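Local atomic coordinates of 3-hydroxyacyl-CoA dehydrogenase (Archaeoglobus fulgidus, PDB entry 1ZEJ), a protein that probably acts as an NAD-dependent dehydrogenase of the 3-hydroxyacyl-CoA dehydrogenase family, oxidising a hydroxyl group of its substrate, possibly L-gulonate. Residues S105-V109 against I110-D114; V81-L85 against N86-E90. One frame throughout, in Å; residues are numbered along the deposited sequence.

Contact 1. Residues S105-V109 against I110-D114; sequences SNTSV and ISVDD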
loop_
_atom_site.group_PDB
_atom_site.type_symbol
_atom_site.label_atom_id
_atom_site.label_comp_id
_atom_site.label_asym_id
_atom_site.label_seq_id
_atom_site.Cartn_x
_atom_site.Cartn_y
_atom_site.Cartn_z
ATOM N N SER A 105 -8.304 -12.210 -22.240
ATOM C CA SER A 105 -8.136 -13.239 -21.220
ATOM C C SER A 105 -8.020 -12.618 -19.799
ATOM O O SER A 105 -7.212 -11.721 -19.586
ATOM C CB SER A 105 -6.923 -14.099 -21.559
ATOM O OG SER A 105 -6.715 -15.072 -20.551
ATOM N N ASN A 106 -8.845 -13.063 -18.858
ATOM C CA ASN A 106 -8.677 -12.699 -17.442
ATOM C C ASN A 106 -7.568 -13.606 -16.959
ATOM O O ASN A 106 -7.774 -14.800 -16.714
ATOM C CB ASN A 106 -9.959 -12.925 -16.622
ATOM C CG ASN A 106 -9.811 -12.506 -15.114
ATOM O OD1 ASN A 106 -9.437 -11.354 -14.754
ATOM N ND2 ASN A 106 -10.144 -13.442 -14.237
ATOM N N THR A 107 -6.373 -13.089 -16.916
ATOM C CA THR A 107 -5.236 -13.941 -16.624
ATOM C C THR A 107 -4.652 -13.363 -15.345
ATOM O O THR A 107 -4.413 -12.163 -15.268
ATOM C CB THR A 107 -4.241 -14.097 -17.875
ATOM O OG1 THR A 107 -3.004 -14.694 -17.463
ATOM C CG2 THR A 107 -3.955 -12.789 -18.580
ATOM N N SER A 108 -4.522 -14.202 -14.323
ATOM C CA SER A 108 -3.911 -13.802 -13.045
ATOM C C SER A 108 -2.417 -13.569 -13.203
ATOM O O SER A 108 -1.922 -12.498 -12.897
ATOM C CB SER A 108 -4.132 -14.869 -11.961
ATOM O OG SER A 108 -5.378 -14.717 -11.298
ATOM N N VAL A 109 -1.697 -14.603 -13.629
ATOM C CA VAL A 109 -0.259 -14.504 -13.782
ATOM C C VAL A 109 0.303 -15.104 -15.073
ATOM O O VAL A 109 1.475 -14.867 -15.356
ATOM C CB VAL A 109 0.493 -15.175 -12.628
ATOM C CG1 VAL A 109 0.149 -14.495 -11.285
ATOM C CG2 VAL A 109 0.208 -16.682 -12.584
ATOM N N ILE A 110 -0.485 -15.910 -15.794
ATOM C CA ILE A 110 -0.023 -16.512 -17.040
ATOM C C ILE A 110 0.285 -15.352 -17.985
ATOM O O ILE A 110 -0.529 -14.444 -18.133
ATOM C CB ILE A 110 -1.069 -17.456 -17.678
ATOM C CG1 ILE A 110 -1.325 -18.686 -16.782
ATOM C CG2 ILE A 110 -0.597 -17.967 -19.065
ATOM C CD1 ILE A 110 -0.215 -19.700 -16.788
ATOM N N SER A 111 1.477 -15.386 -18.565
ATOM C CA SER A 111 1.965 -14.331 -19.461
ATOM C C SER A 111 1.086 -14.124 -20.713
ATOM O O SER A 111 0.831 -15.065 -21.468
ATOM C CB SER A 111 3.389 -14.723 -19.869
ATOM O OG SER A 111 3.879 -14.000 -20.960
ATOM N N VAL A 112 0.643 -12.896 -20.952
ATOM C CA VAL A 112 -0.143 -12.589 -22.137
ATOM C C VAL A 112 0.665 -12.753 -23.409
ATOM O O VAL A 112 0.104 -13.138 -24.464
ATOM C CB VAL A 112 -0.808 -11.170 -22.104
ATOM C CG1 VAL A 112 -1.788 -11.101 -20.937
ATOM C CG2 VAL A 112 0.253 -10.039 -22.024
ATOM N N ASP A 113 1.967 -12.492 -23.322
ATOM C CA ASP A 113 2.839 -12.715 -24.476
ATOM C C ASP A 113 2.950 -14.209 -24.804
ATOM O O ASP A 113 2.947 -14.591 -25.981
ATOM C CB ASP A 113 4.206 -12.078 -24.268
ATOM C CG ASP A 113 4.159 -10.555 -24.462
ATOM O OD1 ASP A 113 4.320 -10.108 -25.584
ATOM O OD2 ASP A 113 3.962 -9.834 -23.493
ATOM N N ASP A 114 3.005 -15.065 -23.786
ATOM C CA ASP A 114 3.099 -16.510 -24.067
ATOM C C ASP A 114 1.799 -17.032 -24.711
ATOM O O ASP A 114 1.811 -17.901 -25.600
ATOM C CB ASP A 114 3.416 -17.309 -22.817
ATOM C CG ASP A 114 4.824 -17.133 -22.342
ATOM O OD1 ASP A 114 5.665 -16.427 -22.962
ATOM O OD2 ASP A 114 5.089 -17.717 -21.298
#
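The hydroxyl of T107 reaches forward over the turn and donates to the carbonyl of I110, a short bond of 2.6 Å from OG1 of T107 to O of I110. It approaches that oxygen at a C=O...donor angle of 122° and only 15° from the carbonyl plane. The first torsion of T107, chi1 167°, swings OG1 opposite the backbone N, and this same setting sends the methyl CG2 to V112, whose CG1 it meets at 3.6 Å. The two side chains cross at about a right angle. CB of I110 lies 3.4 Å from OG1 of T107, against one flank of the hydroxyl, which also has a weak bond to OE2 of E83. With an alanine in place of T107, the carbonyl of I110 is likely to lose this donor and CG1 of V112 its methyl neighbour.

This buried side contrasts with S108, whose exposed side chain takes no part in the packing and which is a predicted NAD(+)-binding residue. V109, partly exposed, brings its CB and CG2 no further than the backbone N of I110 and rests on L236 of the second subunit. Beyond the turn S111 is the N-cap of helix 112-116, its OG accepting from N of D114 at 3.1 Å. D114 in turn forms a salt bridge with R239 of the second subunit. The T107 hydroxyl thus braces the middle of this strand-to-helix connection and the S111 hydroxyl caps its helix end, while E83 holds the backbone N of V109 and I110 beside the predicted cofactor site.

Contact 2. Residues V81-L85 against N86-E90; sequences VFEDL and NTKVE
With CG opposite its backbone N (chi1 175°), D84 turns its carboxylate forward to T87, whose own first torsion of -55° sets OG1 facing it. OD2 of D84 takes two bonds: OG1 of T87 donates at 2.8 Å on the anti side of the carboxylate, and N of T87 donates at 3.2 Å from above its plane. D84 is thereby the N-cap of helix 85-96, and its negative charge at the amino end would be expected to suit the helix dipole. N of K88 donates to O of D84 at 3.1 Å, as in the first turn of a helix. In the Rossmann-type NAD-binding domain this is the connection from strand 76-79 into its helix, with E83 at the centre of an inverse gamma turn. K88 extends back over that loop before bending at its last torsion (chi4 -89°), and its CE passes 3.6 Å from OE1 of E83. NZ stays 4.2 Å from OE1 of E83, too far for a salt bridge, and pairs instead with E79, while OE2 of E83 accepts from the backbone N of V109; a water also joins NZ of K88 to O of V81. One turn along the helix, CD1 of L85 lies 3.8 Å from CG2 of V89, the two side chains side by side.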
loop_
_atom_site.group_PDB
_atom_site.type_symbol
_atom_site.label_atom_id
_atom_site.label_comp_id
_atom_site.label_asym_id
_atom_site.label_seq_id
_atom_site.Cartn_x
_atom_site.Cartn_y
_atom_site.Cartn_z
ATOM N N VAL A 81 -11.131 -18.971 -18.016
ATOM C CA VAL A 81 -11.079 -20.406 -17.742
ATOM C C VAL A 81 -9.893 -20.706 -16.817
ATOM O O VAL A 81 -9.187 -19.791 -16.393
ATOM C CB VAL A 81 -11.014 -21.250 -19.040
ATOM C CG1 VAL A 81 -12.209 -20.964 -19.928
ATOM C CG2 VAL A 81 -9.715 -21.015 -19.839
ATOM N N PHE A 82 -9.684 -21.979 -16.508
ATOM C CA PHE A 82 -8.561 -22.381 -15.646
ATOM C C PHE A 82 -7.221 -21.712 -16.023
ATOM O O PHE A 82 -6.896 -21.563 -17.197
ATOM C CB PHE A 82 -8.425 -23.911 -15.610
ATOM C CG PHE A 82 -7.473 -24.388 -14.564
ATOM C CD1 PHE A 82 -7.885 -24.529 -13.246
ATOM C CD2 PHE A 82 -6.159 -24.654 -14.884
ATOM C CE1 PHE A 82 -6.998 -24.965 -12.251
ATOM C CE2 PHE A 82 -5.253 -25.078 -13.915
ATOM C CZ PHE A 82 -5.673 -25.229 -12.585
ATOM N N GLU A 83 -6.500 -21.276 -15.000
ATOM C CA GLU A 83 -5.210 -20.605 -15.123
ATOM C C GLU A 83 -4.083 -21.575 -15.559
ATOM O O GLU A 83 -3.268 -22.009 -14.726
ATOM C CB GLU A 83 -4.819 -19.993 -13.754
ATOM C CG GLU A 83 -3.627 -18.989 -13.819
ATOM C CD GLU A 83 -4.017 -17.647 -14.490
ATOM O OE1 GLU A 83 -5.237 -17.406 -14.696
ATOM O OE2 GLU A 83 -3.115 -16.835 -14.811
ATOM N N ASP A 84 -4.063 -21.899 -16.845
ATOM C CA ASP A 84 -3.116 -22.836 -17.426
ATOM C C ASP A 84 -2.904 -22.393 -18.875
ATOM O O ASP A 84 -3.885 -22.148 -19.563
ATOM C CB ASP A 84 -3.740 -24.224 -17.406
ATOM C CG ASP A 84 -2.900 -25.251 -18.090
ATOM O OD1 ASP A 84 -1.774 -25.514 -17.616
ATOM O OD2 ASP A 84 -3.375 -25.796 -19.102
ATOM N N LEU A 85 -1.656 -22.295 -19.330
ATOM C CA LEU A 85 -1.356 -21.815 -20.692
ATOM C C LEU A 85 -2.067 -22.606 -21.790
ATOM O O LEU A 85 -2.767 -22.022 -22.626
ATOM C CB LEU A 85 0.151 -21.817 -20.968
ATOM C CG LEU A 85 0.616 -21.378 -22.371
ATOM C CD1 LEU A 85 0.205 -19.959 -22.701
ATOM C CD2 LEU A 85 2.128 -21.503 -22.470
ATOM N N ASN A 86 -1.907 -23.922 -21.802
ATOM C CA ASN A 86 -2.489 -24.725 -22.876
ATOM C C ASN A 86 -4.031 -24.672 -22.910
ATOM O O ASN A 86 -4.643 -24.677 -23.994
ATOM C CB ASN A 86 -2.016 -26.189 -22.817
ATOM C CG ASN A 86 -0.513 -26.330 -22.936
ATOM O OD1 ASN A 86 0.054 -27.350 -22.526
ATOM N ND2 ASN A 86 0.148 -25.315 -23.493
ATOM N N THR A 87 -4.658 -24.607 -21.733
ATOM C CA THR A 87 -6.124 -24.528 -21.656
ATOM C C THR A 87 -6.601 -23.205 -22.243
ATOM O O THR A 87 -7.557 -23.174 -23.031
ATOM C CB THR A 87 -6.647 -24.641 -20.222
ATOM O OG1 THR A 87 -6.152 -25.839 -19.595
ATOM C CG2 THR A 87 -8.177 -24.659 -20.210
ATOM N N LYS A 88 -5.950 -22.119 -21.868
ATOM C CA LYS A 88 -6.332 -20.796 -22.383
ATOM C C LYS A 88 -6.107 -20.704 -23.885
ATOM O O LYS A 88 -6.985 -20.257 -24.617
ATOM C CB LYS A 88 -5.579 -19.663 -21.656
ATOM C CG LYS A 88 -6.061 -19.503 -20.210
ATOM C CD LYS A 88 -5.477 -18.285 -19.520
ATOM C CE LYS A 88 -6.149 -18.023 -18.147
ATOM N NZ LYS A 88 -7.362 -17.123 -18.291
ATOM N N VAL A 89 -4.940 -21.176 -24.331
ATOM C CA VAL A 89 -4.619 -21.180 -25.755
ATOM C C VAL A 89 -5.678 -21.975 -26.540
ATOM O O VAL A 89 -6.171 -21.522 -27.569
ATOM C CB VAL A 89 -3.194 -21.711 -25.970
ATOM C CG1 VAL A 89 -2.905 -22.091 -27.456
ATOM C CG2 VAL A 89 -2.235 -20.687 -25.481
ATOM N N GLU A 90 -6.031 -23.144 -26.035
ATOM C CA GLU A 90 -7.009 -23.990 -26.715
ATOM C C GLU A 90 -8.368 -23.289 -26.924
ATOM O O GLU A 90 -8.903 -23.231 -28.043
ATOM C CB GLU A 90 -7.167 -25.298 -25.949
ATOM C CG GLU A 90 -8.420 -26.074 -26.325
ATOM C CD GLU A 90 -8.436 -27.458 -25.771
ATOM O OE1 GLU A 90 -7.443 -27.831 -25.098
ATOM O OE2 GLU A 90 -9.440 -28.174 -26.032
HETATM O O HOH W 1 -8.665 -17.303 -15.675
#

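Contact 2 precedes contact 1 in the chain, and the two strand-to-helix connections lie side by side in the NAD-binding domain with centres about 9 Å apart. E83 and K88 of contact 2 join them. OE2 of E83 accepts from N of V109 at 2.9 Å and also from N of I110, gripping the turn of contact 1 through its backbone, while NZ of K88 donates to O of N106 at 2.8 Å and bonds to OG of S105. E83, K88 and S108 are all predicted to bind NAD(+), and V81 lies near G19 of the glycine-rich motif, so the pair of loops probably forms part of the cofactor site.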